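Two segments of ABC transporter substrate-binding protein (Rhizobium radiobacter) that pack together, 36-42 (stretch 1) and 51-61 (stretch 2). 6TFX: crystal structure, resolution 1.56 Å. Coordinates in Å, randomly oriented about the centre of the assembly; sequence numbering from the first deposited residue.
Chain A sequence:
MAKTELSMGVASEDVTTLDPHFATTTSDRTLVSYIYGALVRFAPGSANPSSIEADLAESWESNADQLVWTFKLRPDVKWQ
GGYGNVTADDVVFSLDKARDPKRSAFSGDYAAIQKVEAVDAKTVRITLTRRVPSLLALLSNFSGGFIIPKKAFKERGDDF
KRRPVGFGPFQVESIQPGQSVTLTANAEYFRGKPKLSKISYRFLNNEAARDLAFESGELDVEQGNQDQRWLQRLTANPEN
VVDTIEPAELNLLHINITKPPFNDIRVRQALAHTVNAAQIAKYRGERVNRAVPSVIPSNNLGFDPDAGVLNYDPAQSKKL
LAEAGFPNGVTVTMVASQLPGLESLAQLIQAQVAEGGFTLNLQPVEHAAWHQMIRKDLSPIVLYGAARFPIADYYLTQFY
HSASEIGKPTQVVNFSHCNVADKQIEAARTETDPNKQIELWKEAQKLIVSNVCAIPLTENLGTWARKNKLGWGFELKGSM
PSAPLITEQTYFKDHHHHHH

Stretch 1 36-42: YGALVRF
Stretch 2 51-61: SIEADLAESWE

Stretches 36-42 and 51-61 run antiparallel, burying 675 Å² between them. The true ladder is short, pairing V40-R41 with E53-A54; beyond it the backbone of stretch 2 turns so that successive amides serve carbonyls of stretch 1.

S51 (phi/psi -85/-4, chi1 76°, p) opens the contact, its OG 3.8 Å from F42 CA. I52 (-56/134) then leads into the strand. Its CA lies 3.2 Å from R41 O, a CA-H...O contact, and its m,t side chain spreads two methyls over apolar neighbours: CG2 meets V40 CG2 at 3.6 Å, while CD1 sits over one face of the F42 ring, 4.3 Å from CZ. The F42 ring is set by chi1 -79° (m) and chi2 84°.

E53 (-139/171) forms the hydrogen-bonded pair with R41 (-148/159), CA-CA 5.5 Å. R41 N donates to E53 O and E53 N to R41 O, each at 2.8 Å. Because the two side chains share a face of the sheet, opposite charges can meet: R41, extended as p,t,t with chi4 179°, brings NE 2.8 Å from E53 OE2 in a salt bridge, near the guanidinium plane. R41 NH2 adds a weak bond to E53 OE2 at 3.1 Å. E53 reaches there with chi1 54° (p), chi2 179° (t) and chi3 51°.

A54 (-59/146) pairs with V40 (-133/171) without hydrogen bonds, CA-CA 4.6 Å; their side chains diverge, and the A54 methyl points away.

D55 (-135/-105) points toward stretch 1. With chi1 -160° (t) and chi2 15°, its OD2 accepts from A38 N at 2.9 Å and a nearly linear 172°, a carboxylate satisfying a buried amide. G37 suits the neighbouring position: its CA is 3.4 Å from D55 OD2, and a CB there would clash with that oxygen. D55 N donates to L39 O at 3.2 Å.

L56 (-65/-39) has its N 2.9 Å from A38 O, its hydrogen-bond acceptor. Its t,p side chain brings CD2 4.3 Å from CD2 of L39, itself m,t on a -61/-43 backbone. A57 (-79/126) donates from N to L39 O at 2.9 Å, so that carbonyl accepts two amides. The small A57 CB faces stretch 1, 4.2 Å from L39 CD2.

At E58 (-83/-26) the chain turns a corner; E58, S59 and E61 make no contact. W60 (-158/162; chi1 57°, p; chi2 93°) reaches back, laying its indole face against V40 (chi1 -61°, m). V40 CG1 is 3.6 Å from W60 CZ3, a CH-pi contact that suits a branched aliphatic chain beneath a broad ring.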

# COMPACT_ATOMS: atom_id res chain seq x y z
N TYR A 36 -15.81 -2.97 -0.89
CA TYR A 36 -15.73 -4.21 -1.64
C TYR A 36 -15.31 -5.41 -0.80
O TYR A 36 -14.72 -5.26 0.30
CB TYR A 36 -14.67 -4.05 -2.72
CG TYR A 36 -14.95 -2.96 -3.72
CD1 TYR A 36 -15.73 -3.20 -4.84
CD2 TYR A 36 -14.39 -1.69 -3.57
CE1 TYR A 36 -15.98 -2.20 -5.78
CE2 TYR A 36 -14.63 -0.68 -4.50
CZ TYR A 36 -15.41 -0.95 -5.62
OH TYR A 36 -15.61 0.02 -6.58
N GLY A 37 -15.52 -6.57 -1.40
CA GLY A 37 -15.03 -7.86 -0.90
C GLY A 37 -14.33 -8.61 -2.02
O GLY A 37 -14.19 -8.09 -3.14
N ALA A 38 -13.92 -9.85 -1.75
CA ALA A 38 -13.21 -10.63 -2.75
C ALA A 38 -13.64 -12.11 -2.64
O ALA A 38 -14.53 -12.43 -1.85
CB ALA A 38 -11.71 -10.48 -2.52
N LEU A 39 -13.00 -13.01 -3.41
CA LEU A 39 -13.30 -14.44 -3.26
C LEU A 39 -12.98 -14.90 -1.83
O LEU A 39 -13.75 -15.64 -1.22
CB LEU A 39 -12.47 -15.25 -4.24
CG LEU A 39 -12.97 -15.22 -5.70
CD1 LEU A 39 -11.92 -15.81 -6.65
CD2 LEU A 39 -14.29 -15.99 -5.84
N VAL A 40 -11.83 -14.45 -1.31
CA VAL A 40 -11.37 -14.79 0.06
C VAL A 40 -10.92 -13.51 0.74
O VAL A 40 -10.80 -12.48 0.07
CB VAL A 40 -10.24 -15.87 0.02
CG1 VAL A 40 -10.73 -17.16 -0.62
CG2 VAL A 40 -9.01 -15.36 -0.75
N ARG A 41 -10.64 -13.55 2.05
CA ARG A 41 -10.22 -12.29 2.64
C ARG A 41 -9.25 -12.55 3.75
O ARG A 41 -9.25 -13.63 4.33
CB ARG A 41 -11.44 -11.55 3.22
CG ARG A 41 -12.09 -12.28 4.42
CD ARG A 41 -13.06 -11.34 5.09
NE ARG A 41 -13.69 -11.91 6.28
CZ ARG A 41 -14.57 -11.25 7.02
NH1 ARG A 41 -14.89 -9.99 6.71
NH2 ARG A 41 -15.12 -11.83 8.08
N PHE A 42 -8.46 -11.54 4.08
CA PHE A 42 -7.65 -11.60 5.29
C PHE A 42 -8.66 -11.58 6.46
O PHE A 42 -9.73 -10.98 6.35
CB PHE A 42 -6.84 -10.30 5.39
CG PHE A 42 -5.64 -10.34 4.47
CD1 PHE A 42 -5.77 -9.99 3.13
CD2 PHE A 42 -4.39 -10.66 4.96
CE1 PHE A 42 -4.66 -10.05 2.27
CE2 PHE A 42 -3.28 -10.70 4.11
CZ PHE A 42 -3.43 -10.43 2.77
N SER A 51 -3.89 -15.82 7.72
CA SER A 51 -5.25 -15.68 8.25
C SER A 51 -6.37 -15.80 7.19
O SER A 51 -7.54 -15.67 7.54
CB SER A 51 -5.38 -14.33 8.93
OG SER A 51 -5.49 -13.30 7.97
N ILE A 52 -6.01 -15.93 5.91
CA ILE A 52 -7.01 -15.87 4.83
C ILE A 52 -8.11 -16.89 5.03
O ILE A 52 -7.86 -18.04 5.40
CB ILE A 52 -6.34 -15.91 3.45
CG1 ILE A 52 -5.64 -14.54 3.21
CG2 ILE A 52 -7.36 -16.17 2.34
CD1 ILE A 52 -4.65 -14.48 2.07
N GLU A 53 -9.36 -16.40 4.86
CA GLU A 53 -10.58 -17.18 5.10
C GLU A 53 -11.62 -16.91 3.99
O GLU A 53 -11.46 -15.98 3.21
CB GLU A 53 -11.17 -16.81 6.48
CG GLU A 53 -11.42 -15.32 6.68
CD GLU A 53 -12.03 -14.88 8.00
OE1 GLU A 53 -11.52 -15.28 9.08
OE2 GLU A 53 -13.02 -14.11 7.96
N ALA A 54 -12.71 -17.68 3.98
CA ALA A 54 -13.76 -17.51 2.97
C ALA A 54 -14.38 -16.08 2.98
O ALA A 54 -14.57 -15.48 4.04
CB ALA A 54 -14.87 -18.51 3.21
N ASP A 55 -14.77 -15.57 1.79
CA ASP A 55 -15.48 -14.27 1.67
C ASP A 55 -16.61 -14.56 0.66
O ASP A 55 -17.53 -15.31 1.01
CB ASP A 55 -14.55 -13.13 1.21
CG ASP A 55 -15.04 -11.71 1.52
OD1 ASP A 55 -15.97 -11.56 2.34
OD2 ASP A 55 -14.47 -10.73 0.93
N LEU A 56 -16.51 -14.11 -0.61
CA LEU A 56 -17.55 -14.46 -1.59
C LEU A 56 -17.57 -15.97 -1.85
O LEU A 56 -18.65 -16.56 -2.03
CB LEU A 56 -17.31 -13.71 -2.90
CG LEU A 56 -18.15 -14.13 -4.10
CD1 LEU A 56 -19.67 -13.83 -3.89
CD2 LEU A 56 -17.65 -13.42 -5.33
N ALA A 57 -16.37 -16.60 -1.90
CA ALA A 57 -16.27 -18.07 -2.07
C ALA A 57 -16.56 -18.75 -0.74
O ALA A 57 -15.90 -18.43 0.25
CB ALA A 57 -14.88 -18.46 -2.54
N GLU A 58 -17.50 -19.68 -0.70
CA GLU A 58 -17.76 -20.39 0.56
C GLU A 58 -16.76 -21.55 0.74
O GLU A 58 -16.48 -21.96 1.87
CB GLU A 58 -19.21 -20.88 0.65
CG GLU A 58 -19.63 -21.80 -0.48
CD GLU A 58 -21.08 -22.26 -0.43
OE1 GLU A 58 -21.83 -21.79 0.45
OE2 GLU A 58 -21.46 -23.09 -1.29
N SER A 59 -16.22 -22.08 -0.38
CA SER A 59 -15.26 -23.18 -0.35
C SER A 59 -14.46 -23.19 -1.65
O SER A 59 -14.85 -22.56 -2.63
CB SER A 59 -15.97 -24.52 -0.17
OG SER A 59 -16.76 -24.86 -1.30
N TRP A 60 -13.34 -23.91 -1.64
CA TRP A 60 -12.53 -24.03 -2.84
C TRP A 60 -11.68 -25.25 -2.73
O TRP A 60 -11.48 -25.77 -1.63
CB TRP A 60 -11.66 -22.79 -3.08
CG TRP A 60 -10.74 -22.45 -1.95
CD1 TRP A 60 -9.44 -22.83 -1.80
CD2 TRP A 60 -11.05 -21.61 -0.83
NE1 TRP A 60 -8.93 -22.32 -0.63
CE2 TRP A 60 -9.89 -21.55 -0.02
CE3 TRP A 60 -12.18 -20.88 -0.45
CZ2 TRP A 60 -9.86 -20.84 1.18
CZ3 TRP A 60 -12.15 -20.16 0.74
CH2 TRP A 60 -11.00 -20.14 1.54
N GLU A 61 -11.17 -25.70 -3.88
CA GLU A 61 -10.29 -26.85 -3.93
C GLU A 61 -9.37 -26.73 -5.12
O GLU A 61 -9.69 -26.03 -6.09
CB GLU A 61 -11.10 -28.17 -3.98
CG GLU A 61 -11.93 -28.37 -5.23
CD GLU A 61 -12.90 -29.53 -5.17
OE1 GLU A 61 -12.53 -30.60 -4.63
OE2 GLU A 61 -14.04 -29.38 -5.68